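Local coordinates for lactate utilization protein C (Deinococcus radiodurans, PDB 2G40), which may function in L-lactate utilization, as a homodimeric member of the LutC/YkgG family, at residues I83-L87 with F161-V165; C132-E138 with Q170-V175. All coordinates share one frame; numbering follows the deposited sequence.

Interaction 1 of 2, residues I83-L87 with F161-V165; sequences IAKAL and FHICV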
loop_
_atom_site.group_PDB
_atom_site.type_symbol
_atom_site.label_atom_id
_atom_site.label_comp_id
_atom_site.label_asym_id
_atom_site.label_seq_id
_atom_site.Cartn_x
_atom_site.Cartn_y
_atom_site.Cartn_z
ATOM N N ILE A 83 23.354 -6.462 3.781
ATOM C CA ILE A 83 22.706 -5.747 2.682
ATOM C C ILE A 83 23.539 -5.910 1.436
ATOM O O ILE A 83 23.020 -6.235 0.364
ATOM C CB ILE A 83 22.535 -4.249 2.988
ATOM C CG1 ILE A 83 21.602 -4.051 4.187
ATOM C CG2 ILE A 83 21.970 -3.525 1.774
ATOM C CD1 ILE A 83 21.579 -2.660 4.738
ATOM N N ALA A 84 24.848 -5.700 1.578
ATOM C CA ALA A 84 25.777 -5.912 0.466
ATOM C C ALA A 84 25.706 -7.323 -0.089
ATOM O O ALA A 84 25.679 -7.509 -1.307
ATOM C CB ALA A 84 27.190 -5.584 0.878
ATOM N N LYS A 85 25.644 -8.306 0.800
ATOM C CA LYS A 85 25.560 -9.687 0.400
ATOM C C LYS A 85 24.254 -9.943 -0.368
ATOM O O LYS A 85 24.269 -10.588 -1.406
ATOM C CB LYS A 85 25.676 -10.605 1.618
ATOM C CG LYS A 85 25.750 -12.055 1.290
ATOM C CD LYS A 85 25.957 -12.868 2.558
ATOM C CE LYS A 85 26.007 -14.352 2.271
ATOM N NZ LYS A 85 24.867 -14.774 1.409
ATOM N N ALA A 86 23.146 -9.385 0.114
ATOM C CA ALA A 86 21.833 -9.519 -0.544
ATOM C C ALA A 86 21.785 -8.962 -1.968
ATOM O O ALA A 86 21.120 -9.536 -2.836
ATOM C CB ALA A 86 20.767 -8.847 0.293
ATOM N N LEU A 87 22.463 -7.844 -2.195
ATOM C CA LEU A 87 22.567 -7.248 -3.535
ATOM C C LEU A 87 23.410 -8.037 -4.524
ATOM O O LEU A 87 23.181 -7.967 -5.737
ATOM C CB LEU A 87 23.190 -5.863 -3.439
ATOM C CG LEU A 87 22.282 -4.804 -2.860
ATOM C CD1 LEU A 87 23.151 -3.590 -2.569
ATOM C CD2 LEU A 87 21.168 -4.474 -3.846
ATOM N N PHE A 161 13.126 -6.017 -6.681
ATOM C CA PHE A 161 13.785 -6.652 -5.562
ATOM C C PHE A 161 13.798 -5.659 -4.426
ATOM O O PHE A 161 14.308 -4.561 -4.585
ATOM C CB PHE A 161 15.215 -7.036 -5.938
ATOM C CG PHE A 161 16.044 -7.644 -4.816
ATOM C CD1 PHE A 161 15.479 -8.352 -3.773
ATOM C CD2 PHE A 161 17.424 -7.527 -4.860
ATOM C CE1 PHE A 161 16.276 -8.923 -2.769
ATOM C CE2 PHE A 161 18.220 -8.095 -3.872
ATOM C CZ PHE A 161 17.654 -8.789 -2.842
ATOM N N HIS A 162 13.147 -6.029 -3.317
ATOM C CA HIS A 162 13.013 -5.195 -2.131
ATOM C C HIS A 162 13.853 -5.853 -1.052
ATOM O O HIS A 162 13.705 -7.043 -0.777
ATOM C CB HIS A 162 11.532 -5.144 -1.731
ATOM C CG HIS A 162 11.211 -4.264 -0.558
ATOM N ND1 HIS A 162 9.968 -4.260 0.030
ATOM C CD2 HIS A 162 11.959 -3.370 0.132
ATOM C CE1 HIS A 162 9.960 -3.400 1.034
ATOM N NE2 HIS A 162 11.160 -2.852 1.124
ATOM N N ILE A 163 14.784 -5.085 -0.511
ATOM C CA ILE A 163 15.524 -5.437 0.687
ATOM C C ILE A 163 14.959 -4.598 1.824
ATOM O O ILE A 163 15.074 -3.367 1.821
ATOM C CB ILE A 163 17.020 -5.142 0.577
ATOM C CG1 ILE A 163 17.626 -5.900 -0.623
ATOM C CG2 ILE A 163 17.718 -5.548 1.876
ATOM C CD1 ILE A 163 19.073 -5.522 -0.943
ATOM N N CYS A 164 14.340 -5.270 2.786
ATOM C CA CYS A 164 13.634 -4.584 3.843
ATOM C C CYS A 164 14.269 -4.916 5.183
ATOM O O CYS A 164 14.326 -6.088 5.595
ATOM C CB CYS A 164 12.172 -5.007 3.825
ATOM S SG CYS A 164 11.229 -4.190 5.068
ATOM N N VAL A 165 14.754 -3.883 5.859
ATOM C CA VAL A 165 15.454 -4.057 7.138
ATOM C C VAL A 165 14.441 -3.843 8.247
ATOM O O VAL A 165 13.796 -2.813 8.298
ATOM C CB VAL A 165 16.624 -3.057 7.299
ATOM C CG1 VAL A 165 17.219 -3.140 8.694
ATOM C CG2 VAL A 165 17.682 -3.309 6.256
#
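Ile163 points from its strand at segment 83-87 of helix 79-87, and its CD1 touches three residues there. This CD1 lies 3.7 Å from CD2 of Leu87 and 3.9 Å from CB of Ala86. Ile83 adds a looser third wall, with its CG2 4.4 Å from Ile163 CD1. CG1 of Ile163 stands anti to the carbonyl carbon (chi1 -58°) and the chain then runs extended, which carries CD1 to the helix. The side chains of Leu87 and Ile163 meet at about a right angle, with CD1 of Ile163 against CG and CD2 of Leu87.

Phe161 approaches differently. Its CG is anti to the backbone N (chi1 177°), and the ring presents an edge to the helix. Ring atom CE2 lies 3.4 Å from the backbone O of Ala86, which is near the ring plane. The CA of Leu87 is also at this edge. CZ makes a wider apolar contact with Ala86 CB, at 4.4 Å. One face of the ring is packed within the strand itself: CG1 of Ile163 lies 3.6 Å above the ring plane, offset toward the rim. Val165 closes the other end, where its CG2 meets Ile83 CD1 at 4.2 Å. No hydrogen bond joins the two segments.

The short helix axis runs nearly antiparallel to the strand, at 165°, with a closest approach of 10.1 Å. This is a helix laid on the face of a parallel sheet, consistent with the Rossmann-like alpha/beta arrangement of the LUD family's clan. Strand 161-167 lies between strands 217-223 and 127-130, and both neighbours share the packing. Ile83 touches Ile221, Leu87 touches Ala127, and Phe161 makes a cation-pi contact with Arg217.

Interaction 2 of 2, residues C132-E138 with Q170-V175; sequences CAVAISE and QIVQTV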
loop_
_atom_site.group_PDB
_atom_site.type_symbol
_atom_site.label_atom_id
_atom_site.label_comp_id
_atom_site.label_asym_id
_atom_site.label_seq_id
_atom_site.Cartn_x
_atom_site.Cartn_y
_atom_site.Cartn_z
ATOM N N CYS A 132 11.077 -0.215 7.784
ATOM C CA CYS A 132 9.630 -0.403 7.841
ATOM C C CYS A 132 9.094 0.275 9.072
ATOM O O CYS A 132 9.875 0.836 9.865
ATOM C CB CYS A 132 9.277 -1.864 7.893
ATOM S SG CYS A 132 9.884 -2.748 9.342
ATOM N N ALA A 133 7.777 0.233 9.229
ATOM C CA ALA A 133 7.132 0.795 10.404
ATOM C C ALA A 133 7.025 -0.230 11.526
ATOM O O ALA A 133 7.326 0.070 12.701
ATOM C CB ALA A 133 5.768 1.345 10.063
ATOM N N VAL A 134 6.584 -1.427 11.151
ATOM C CA VAL A 134 6.362 -2.534 12.087
ATOM C C VAL A 134 6.232 -3.819 11.290
ATOM O O VAL A 134 5.936 -3.794 10.088
ATOM C CB VAL A 134 5.103 -2.297 12.972
ATOM C CG1 VAL A 134 3.828 -2.365 12.136
ATOM C CG2 VAL A 134 5.080 -3.271 14.166
ATOM N N ALA A 135 6.497 -4.949 11.942
ATOM C CA ALA A 135 6.267 -6.237 11.320
ATOM C C ALA A 135 5.474 -7.080 12.287
ATOM O O ALA A 135 5.581 -6.916 13.491
ATOM C CB ALA A 135 7.569 -6.946 10.991
ATOM N N ILE A 136 4.673 -7.972 11.729
ATOM C CA ILE A 136 3.800 -8.829 12.515
ATOM C C ILE A 136 4.175 -10.282 12.263
ATOM O O ILE A 136 4.154 -10.781 11.120
ATOM C CB ILE A 136 2.336 -8.595 12.145
ATOM C CG1 ILE A 136 1.943 -7.135 12.363
ATOM C CG2 ILE A 136 1.445 -9.513 12.955
ATOM C CD1 ILE A 136 0.807 -6.714 11.462
ATOM N N SER A 137 4.516 -10.969 13.345
ATOM C CA SER A 137 4.992 -12.332 13.235
ATOM C C SER A 137 3.923 -13.306 12.772
ATOM O O SER A 137 4.197 -14.163 11.947
ATOM C CB SER A 137 5.626 -12.801 14.540
ATOM O OG SER A 137 4.684 -13.067 15.560
ATOM N N GLU A 138 2.700 -13.169 13.285
ATOM C CA GLU A 138 1.662 -14.185 13.029
ATOM C C GLU A 138 1.315 -14.335 11.555
ATOM O O GLU A 138 1.015 -15.438 11.094
ATOM C CB GLU A 138 0.396 -13.945 13.878
ATOM C CG GLU A 138 -0.426 -12.707 13.549
ATOM C CD GLU A 138 -1.735 -12.635 14.330
ATOM O OE1 GLU A 138 -2.198 -13.685 14.817
ATOM O OE2 GLU A 138 -2.312 -11.535 14.455
ATOM N N GLN A 170 10.923 -3.983 16.177
ATOM C CA GLN A 170 9.775 -3.597 15.370
ATOM C C GLN A 170 8.856 -4.780 15.095
ATOM O O GLN A 170 7.814 -4.625 14.456
ATOM C CB GLN A 170 10.230 -3.033 14.015
ATOM C CG GLN A 170 10.817 -1.657 14.084
ATOM C CD GLN A 170 11.233 -1.192 12.720
ATOM O OE1 GLN A 170 12.096 -1.794 12.099
ATOM N NE2 GLN A 170 10.636 -0.120 12.253
ATOM N N ILE A 171 9.248 -5.967 15.531
ATOM C CA ILE A 171 8.444 -7.146 15.268
ATOM C C ILE A 171 7.502 -7.369 16.454
ATOM O O ILE A 171 7.954 -7.467 17.585
ATOM C CB ILE A 171 9.319 -8.383 15.060
ATOM C CG1 ILE A 171 10.286 -8.166 13.888
ATOM C CG2 ILE A 171 8.436 -9.594 14.852
ATOM C CD1 ILE A 171 11.467 -9.148 13.892
ATOM N N VAL A 172 6.206 -7.431 16.186
ATOM C CA VAL A 172 5.207 -7.716 17.210
ATOM C C VAL A 172 4.527 -9.000 16.821
ATOM O O VAL A 172 4.649 -9.452 15.685
ATOM C CB VAL A 172 4.151 -6.569 17.361
ATOM C CG1 VAL A 172 4.852 -5.278 17.727
ATOM C CG2 VAL A 172 3.318 -6.396 16.086
ATOM N N GLN A 173 3.816 -9.594 17.759
ATOM C CA GLN A 173 3.206 -10.885 17.498
ATOM C C GLN A 173 1.948 -10.779 16.658
ATOM O O GLN A 173 1.787 -11.503 15.669
ATOM C CB GLN A 173 2.898 -11.600 18.802
ATOM C CG GLN A 173 2.144 -12.893 18.585
ATOM C CD GLN A 173 1.807 -13.589 19.860
ATOM O OE1 GLN A 173 2.306 -13.239 20.934
ATOM N NE2 GLN A 173 0.939 -14.592 19.758
ATOM N N THR A 174 1.035 -9.905 17.068
ATOM C CA THR A 174 -0.315 -9.922 16.541
ATOM C C THR A 174 -0.597 -8.724 15.644
ATOM O O THR A 174 0.011 -7.658 15.787
ATOM C CB THR A 174 -1.333 -9.901 17.691
ATOM O OG1 THR A 174 -1.160 -8.688 18.440
ATOM C CG2 THR A 174 -1.140 -11.114 18.609
ATOM N N VAL A 175 -1.556 -8.907 14.746
ATOM C CA VAL A 175 -2.053 -7.830 13.903
ATOM C C VAL A 175 -2.537 -6.644 14.746
ATOM O O VAL A 175 -2.226 -5.496 14.441
ATOM C CB VAL A 175 -3.164 -8.347 12.958
ATOM C CG1 VAL A 175 -3.852 -7.205 12.255
ATOM C CG2 VAL A 175 -2.583 -9.305 11.926
HETATM O O HOH W 1 13.296 -0.754 9.934
HETATM O O HOH W 2 9.137 1.671 13.937
#
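Ala135 and Ile136 pair with Ile171 and Val172 as parallel strands, and this is the tight part of the contact. Ala135 N donates to Gln170 O, Val172 N to Ala135 O at 2.8 Å and nearly straight (172°), and Ser137 N to Val172 O. Val172 CG2 meets Ile136 CG1 at 4.0 Å. On the other face Ala135 and Ile171 pack against helix 53-66.

The Gln170 amide is buried, yet two waters lie beside it. CG is anti to the carbonyl carbon (chi1 -74°) and the chain extended, which carries NE2 to Cys132 O. That 2.7 Å bond is bent (133°) and comes from above the carbonyl plane; the one to Ala133 O is weak. One water links OE1 to Cys132 N, the other NE2 to Ala133 O. With the amide cut away, as in an alanine here, Cys132 O is likely to lose its NE2 donor and both water bridges one end.

The partly exposed Glu138 is less settled: in one of two modelled conformers its OE2 accepts from Val175 N.

Strand 171-172 is the outermost strand, within this chain, of a mixed sheet. Strand 134-136 also pairs with antiparallel strand 141-144, where Ala133 and Val134 face Ile143 in a classic beta bulge.

In the fold
Interactions 1 and 2 have centres about 19 Å apart and lie to either side of the middle of the subunit. Strand 161-167 connects them: its first part packs on helix 79-87 in interaction 1, and the chain then continues into strand 171-172 of interaction 2. Each contact has one segment between the two of the other. The two contacts meet where Cys132 packs on the far end of segment 161-165, with Cys132 SG 4.0 Å from Val165 O and Cys132 CB 4.1 Å from Cys164 SG. Interaction 1 packs a helix on the parallel sheet; interaction 2 lies in the smaller mixed sheet.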